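Local coordinates for protein phycocyanobilin lyase subunit beta (Nostoc sp. PCC 7120, PDB 5N3U) that associates with the lyase subunit alpha, CpcE, to form a lyase that is probably required for attaching the chromophore to the phycocyanin alpha subunit, CpcA, at residues 70-73 with 77-80; 81-86 with 95-100. All coordinates share one frame; numbering follows the deposited sequence.

Contact 1 (70-73 with 77-80); sequences QIDD and GARA
Asp72 O accepts a hydrogen bond from Arg79 NH2, 3.1 Å long and nearly straight at 166°. The donor lies in the carbonyl plane, on a lone pair of the oxygen. The oxygen in turn sits at the edge of the guanidinium, only 2° out of its plane. The bend at chi3 (70°) turns the guanidinium back to this carbonyl instead of letting the chain run straight out. Nearer the backbone, the aliphatic part of Arg79 packs on the loop: Ile71 CG2 touches Arg79 CG at 3.7 Å, and the two side chains cross at about a right angle. Asp73 OD1 is 3.9 Å from Arg79 CD and 4.6 Å from Arg79 NE, so this carboxylate lies near the charge without pairing with it. On the preceding residue, Ala78 CB meets Asp72 CB at 4.1 Å.

Arg79 has stronger partners elsewhere: salt bridges from NE to Asp105 and from NH2 to Glu8 of a neighbouring alpha subunit. Asp72 OD1 forms a salt bridge with Arg212 of a second alpha subunit. A leucine in place of Arg79 would probably leave the Asp72 carbonyl without this donor and Asp105 and Glu8 of the alpha subunit without their positive mate. The contact closes the turn between helices 64-69 and 76-89, an inter-helix loop of an alpha-helical HEAT-repeat fold, beside a subunit interface.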
loop_
_atom_site.group_PDB
_atom_site.type_symbol
_atom_site.label_atom_id
_atom_site.label_comp_id
_atom_site.label_asym_id
_atom_site.label_seq_id
_atom_site.Cartn_x
_atom_site.Cartn_y
_atom_site.Cartn_z
ATOM N N GLN B 70 -3.270 -3.795 -19.364
ATOM C CA GLN B 70 -1.957 -4.168 -18.766
ATOM C C GLN B 70 -1.656 -3.233 -17.605
ATOM O O GLN B 70 -0.556 -2.645 -17.522
ATOM C CB GLN B 70 -0.836 -4.071 -19.808
ATOM C CG GLN B 70 -1.082 -5.127 -20.892
ATOM C CD GLN B 70 -0.122 -5.049 -22.085
ATOM O OE1 GLN B 70 0.970 -4.515 -21.989
ATOM N NE2 GLN B 70 -0.585 -5.514 -23.237
ATOM N N ILE B 71 -2.651 -3.055 -16.725
ATOM C CA ILE B 71 -2.486 -2.232 -15.551
ATOM C C ILE B 71 -1.895 -3.133 -14.458
ATOM O O ILE B 71 -2.378 -4.244 -14.221
ATOM C CB ILE B 71 -3.777 -1.610 -15.104
ATOM C CG1 ILE B 71 -4.167 -0.577 -16.135
ATOM C CG2 ILE B 71 -3.578 -0.920 -13.753
ATOM C CD1 ILE B 71 -5.537 -0.053 -15.935
ATOM N N ASP B 72 -0.841 -2.640 -13.801
ATOM C CA ASP B 72 -0.198 -3.406 -12.730
ATOM C C ASP B 72 -1.018 -3.173 -11.420
ATOM O O ASP B 72 -0.829 -2.174 -10.713
ATOM C CB ASP B 72 1.244 -2.999 -12.541
ATOM C CG ASP B 72 2.043 -3.984 -11.682
ATOM O OD1 ASP B 72 1.448 -4.716 -10.855
ATOM O OD2 ASP B 72 3.292 -3.972 -11.806
ATOM N N ASP B 73 -1.840 -4.147 -11.119
ATOM C CA ASP B 73 -2.656 -4.132 -9.862
ATOM C C ASP B 73 -1.895 -4.474 -8.633
ATOM O O ASP B 73 -2.471 -4.480 -7.590
ATOM C CB ASP B 73 -3.879 -5.040 -10.001
ATOM C CG ASP B 73 -4.914 -4.418 -10.951
ATOM O OD1 ASP B 73 -4.968 -3.176 -10.973
ATOM O OD2 ASP B 73 -5.557 -5.144 -11.695
ATOM N N GLY B 77 3.069 2.186 -7.731
ATOM C CA GLY B 77 4.000 3.164 -8.390
ATOM C C GLY B 77 3.794 3.066 -9.878
ATOM O O GLY B 77 3.597 4.092 -10.583
ATOM N N ALA B 78 3.762 1.833 -10.345
ATOM C CA ALA B 78 3.557 1.592 -11.809
ATOM C C ALA B 78 2.193 1.972 -12.271
ATOM O O ALA B 78 2.003 2.587 -13.320
ATOM C CB ALA B 78 3.785 0.144 -12.084
ATOM N N ARG B 79 1.195 1.660 -11.432
ATOM C CA ARG B 79 -0.186 1.901 -11.759
ATOM C C ARG B 79 -0.478 3.375 -11.949
ATOM O O ARG B 79 -1.281 3.748 -12.822
ATOM C CB ARG B 79 -1.068 1.232 -10.685
ATOM C CG ARG B 79 -2.519 1.310 -10.959
ATOM C CD ARG B 79 -3.318 0.254 -10.146
ATOM N NE ARG B 79 -3.355 0.535 -8.713
ATOM C CZ ARG B 79 -2.629 -0.070 -7.746
ATOM N NH1 ARG B 79 -2.797 0.313 -6.499
ATOM N NH2 ARG B 79 -1.699 -1.017 -8.019
ATOM N N ALA B 80 0.176 4.226 -11.165
ATOM C CA ALA B 80 -0.032 5.604 -11.214
ATOM C C ALA B 80 0.401 6.126 -12.599
ATOM O O ALA B 80 -0.204 7.008 -13.122
ATOM C CB ALA B 80 0.796 6.281 -10.155
#

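Contact 2 (81-86 with 95-100); sequences YSIRTL and LDVLID
Segments 81-86 and 95-100, of helices 76-89 and 95-104, run in broadly opposite directions but well off antiparallel, at 135°. Their axes approach to 10.7 Å, and the closest CA atoms are those of Ile83 and Leu98, at 7.0 Å. This spacing is bridged by side chains alone, with no hydrogen bond across.

Four apolar residues meet. Ile83 CD1 presses on Val97 CG1 at 3.7 Å. Ile83 CG1 stands beside the backbone N (chi1 -59°), and a second bend at chi2 carries CD1 to the valine. The other branch, Ile83 CG2, reaches Leu98 CD1 at 4.1 Å as the two side chains slide past each other in opposite directions. Ile83 therefore uses one methyl for each partner. Leu86 lies one turn further along and points toward the second helix. Its CD1 methyl meets Val97 CG1 at 4.2 Å, while its CB lies 4.3 Å from Leu98 CD1. Val97 CG1 and Leu98 CD1 thus each touch both Ile83 and Leu86.

Neighbouring helices extend this core. Ile83 packs on Ala114 and Leu98 on Leu118, both of helix 108-118. On another flank, Leu86 and Val97 both touch Leu68 of helix 64-69. Helix 95-104 also borders an alpha subunit, where Asp96 forms a salt bridge with Arg75 of that chain. Apolar contacts between successive helices of this kind build the core of a HEAT-repeat alpha solenoid.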
loop_
_atom_site.group_PDB
_atom_site.type_symbol
_atom_site.label_atom_id
_atom_site.label_comp_id
_atom_site.label_asym_id
_atom_site.label_seq_id
_atom_site.Cartn_x
_atom_site.Cartn_y
_atom_site.Cartn_z
ATOM N N TYR B 81 1.475 5.574 -13.142
ATOM C CA TYR B 81 1.958 5.930 -14.476
ATOM C C TYR B 81 1.001 5.484 -15.529
ATOM O O TYR B 81 0.752 6.244 -16.479
ATOM C CB TYR B 81 3.357 5.341 -14.780
ATOM C CG TYR B 81 4.446 6.092 -14.081
ATOM C CD1 TYR B 81 4.790 7.385 -14.499
ATOM C CD2 TYR B 81 5.168 5.521 -13.029
ATOM C CE1 TYR B 81 5.813 8.100 -13.863
ATOM C CE2 TYR B 81 6.207 6.216 -12.372
ATOM C CZ TYR B 81 6.497 7.522 -12.790
ATOM O OH TYR B 81 7.544 8.217 -12.189
ATOM N N SER B 82 0.421 4.297 -15.417
ATOM C CA SER B 82 -0.601 3.876 -16.376
ATOM C C SER B 82 -1.752 4.861 -16.401
ATOM O O SER B 82 -2.209 5.292 -17.447
ATOM C CB SER B 82 -1.130 2.499 -16.102
ATOM O OG SER B 82 -0.153 1.533 -16.339
ATOM N N ILE B 83 -2.235 5.198 -15.232
ATOM C CA ILE B 83 -3.364 6.084 -15.111
ATOM C C ILE B 83 -3.020 7.477 -15.630
ATOM O O ILE B 83 -3.828 8.125 -16.267
ATOM C CB ILE B 83 -3.851 6.161 -13.692
ATOM C CG1 ILE B 83 -4.266 4.752 -13.187
ATOM C CG2 ILE B 83 -5.000 7.173 -13.631
ATOM C CD1 ILE B 83 -5.346 4.100 -13.998
ATOM N N ARG B 84 -1.832 7.977 -15.289
ATOM C CA ARG B 84 -1.408 9.267 -15.779
ATOM C C ARG B 84 -1.320 9.321 -17.345
ATOM O O ARG B 84 -1.660 10.313 -17.977
ATOM C CB ARG B 84 -0.099 9.696 -15.122
ATOM C CG ARG B 84 0.231 11.192 -15.329
ATOM C CD ARG B 84 1.352 11.719 -14.416
ATOM N NE ARG B 84 1.274 11.178 -13.042
ATOM C CZ ARG B 84 2.034 10.229 -12.498
ATOM N NH1 ARG B 84 2.952 9.589 -13.179
ATOM N NH2 ARG B 84 1.834 9.874 -11.226
ATOM N N THR B 85 -0.840 8.257 -17.923
ATOM C CA THR B 85 -0.670 8.126 -19.313
ATOM C C THR B 85 -2.011 8.059 -19.996
ATOM O O THR B 85 -2.263 8.802 -20.970
ATOM C CB THR B 85 0.116 6.888 -19.612
ATOM O OG1 THR B 85 1.379 6.972 -18.959
ATOM C CG2 THR B 85 0.351 6.738 -21.059
ATOM N N LEU B 86 -2.915 7.244 -19.493
ATOM C CA LEU B 86 -4.301 7.286 -19.990
ATOM C C LEU B 86 -4.956 8.615 -19.874
ATOM O O LEU B 86 -5.664 9.036 -20.805
ATOM C CB LEU B 86 -5.166 6.239 -19.242
ATOM C CG LEU B 86 -4.893 4.854 -19.594
ATOM C CD1 LEU B 86 -5.322 3.872 -18.499
ATOM C CD2 LEU B 86 -5.450 4.532 -20.972
ATOM N N LEU B 95 -12.646 5.878 -19.402
ATOM C CA LEU B 95 -13.530 6.325 -18.318
ATOM C C LEU B 95 -13.661 5.305 -17.134
ATOM O O LEU B 95 -13.437 5.626 -15.939
ATOM C CB LEU B 95 -14.885 6.611 -18.900
ATOM C CG LEU B 95 -15.937 7.004 -17.871
ATOM C CD1 LEU B 95 -15.660 8.354 -17.274
ATOM C CD2 LEU B 95 -17.375 6.954 -18.406
ATOM N N ASP B 96 -14.053 4.085 -17.450
ATOM C CA ASP B 96 -14.347 3.112 -16.345
ATOM C C ASP B 96 -13.104 2.753 -15.533
ATOM O O ASP B 96 -13.193 2.644 -14.350
ATOM C CB ASP B 96 -14.993 1.847 -16.910
ATOM C CG ASP B 96 -16.426 2.118 -17.510
ATOM O OD1 ASP B 96 -17.186 3.094 -17.123
ATOM O OD2 ASP B 96 -16.821 1.322 -18.377
ATOM N N VAL B 97 -11.946 2.597 -16.187
ATOM C CA VAL B 97 -10.715 2.437 -15.440
ATOM C C VAL B 97 -10.431 3.626 -14.544
ATOM O O VAL B 97 -9.991 3.474 -13.398
ATOM C CB VAL B 97 -9.505 2.114 -16.352
ATOM C CG1 VAL B 97 -8.141 2.354 -15.737
ATOM C CG2 VAL B 97 -9.621 0.654 -16.763
ATOM N N LEU B 98 -10.568 4.831 -15.055
ATOM C CA LEU B 98 -10.312 5.980 -14.265
ATOM C C LEU B 98 -11.258 6.143 -13.098
ATOM O O LEU B 98 -10.881 6.551 -12.001
ATOM C CB LEU B 98 -10.327 7.248 -15.103
ATOM C CG LEU B 98 -9.065 7.724 -15.736
ATOM C CD1 LEU B 98 -8.163 6.662 -16.235
ATOM C CD2 LEU B 98 -9.372 8.785 -16.792
ATOM N N ILE B 99 -12.498 5.778 -13.319
ATOM C CA ILE B 99 -13.477 5.818 -12.199
ATOM C C ILE B 99 -13.140 4.845 -11.095
ATOM O O ILE B 99 -13.076 5.188 -9.877
ATOM C CB ILE B 99 -14.866 5.528 -12.711
ATOM C CG1 ILE B 99 -15.362 6.727 -13.446
ATOM C CG2 ILE B 99 -15.796 5.189 -11.567
ATOM C CD1 ILE B 99 -16.727 6.473 -14.090
ATOM N N ASP B 100 -12.712 3.662 -11.490
ATOM C CA ASP B 100 -12.292 2.706 -10.517
ATOM C C ASP B 100 -11.122 3.130 -9.722
ATOM O O ASP B 100 -11.078 2.939 -8.525
ATOM C CB ASP B 100 -11.859 1.400 -11.218
ATOM C CG ASP B 100 -12.996 0.526 -11.451
ATOM O OD1 ASP B 100 -14.054 0.801 -10.845
ATOM O OD2 ASP B 100 -12.895 -0.447 -12.244
#

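Contacts 1 and 2 follow each other along the chain and share helix 76-89. Contact 1 uses its beginning and contact 2 continues from Tyr81. Their centres are about 10 Å apart. They meet directly where Ile71 CD1 packs on Val97 CG1 at 3.6 Å, so Ile71 joins the loop of contact 1 to the apolar core of contact 2. The two differ in character. Contact 1 is partly buried and mixes one hydrogen bond with apolar contacts, its centre about 14 Å from the centre of the chain. Contact 2 is buried and apolar, its centre about 6 Å from the centre of the chain. Both lie within the HEAT-repeat range, and residues of both reach alpha subunits of the CpcE/CpcF assembly.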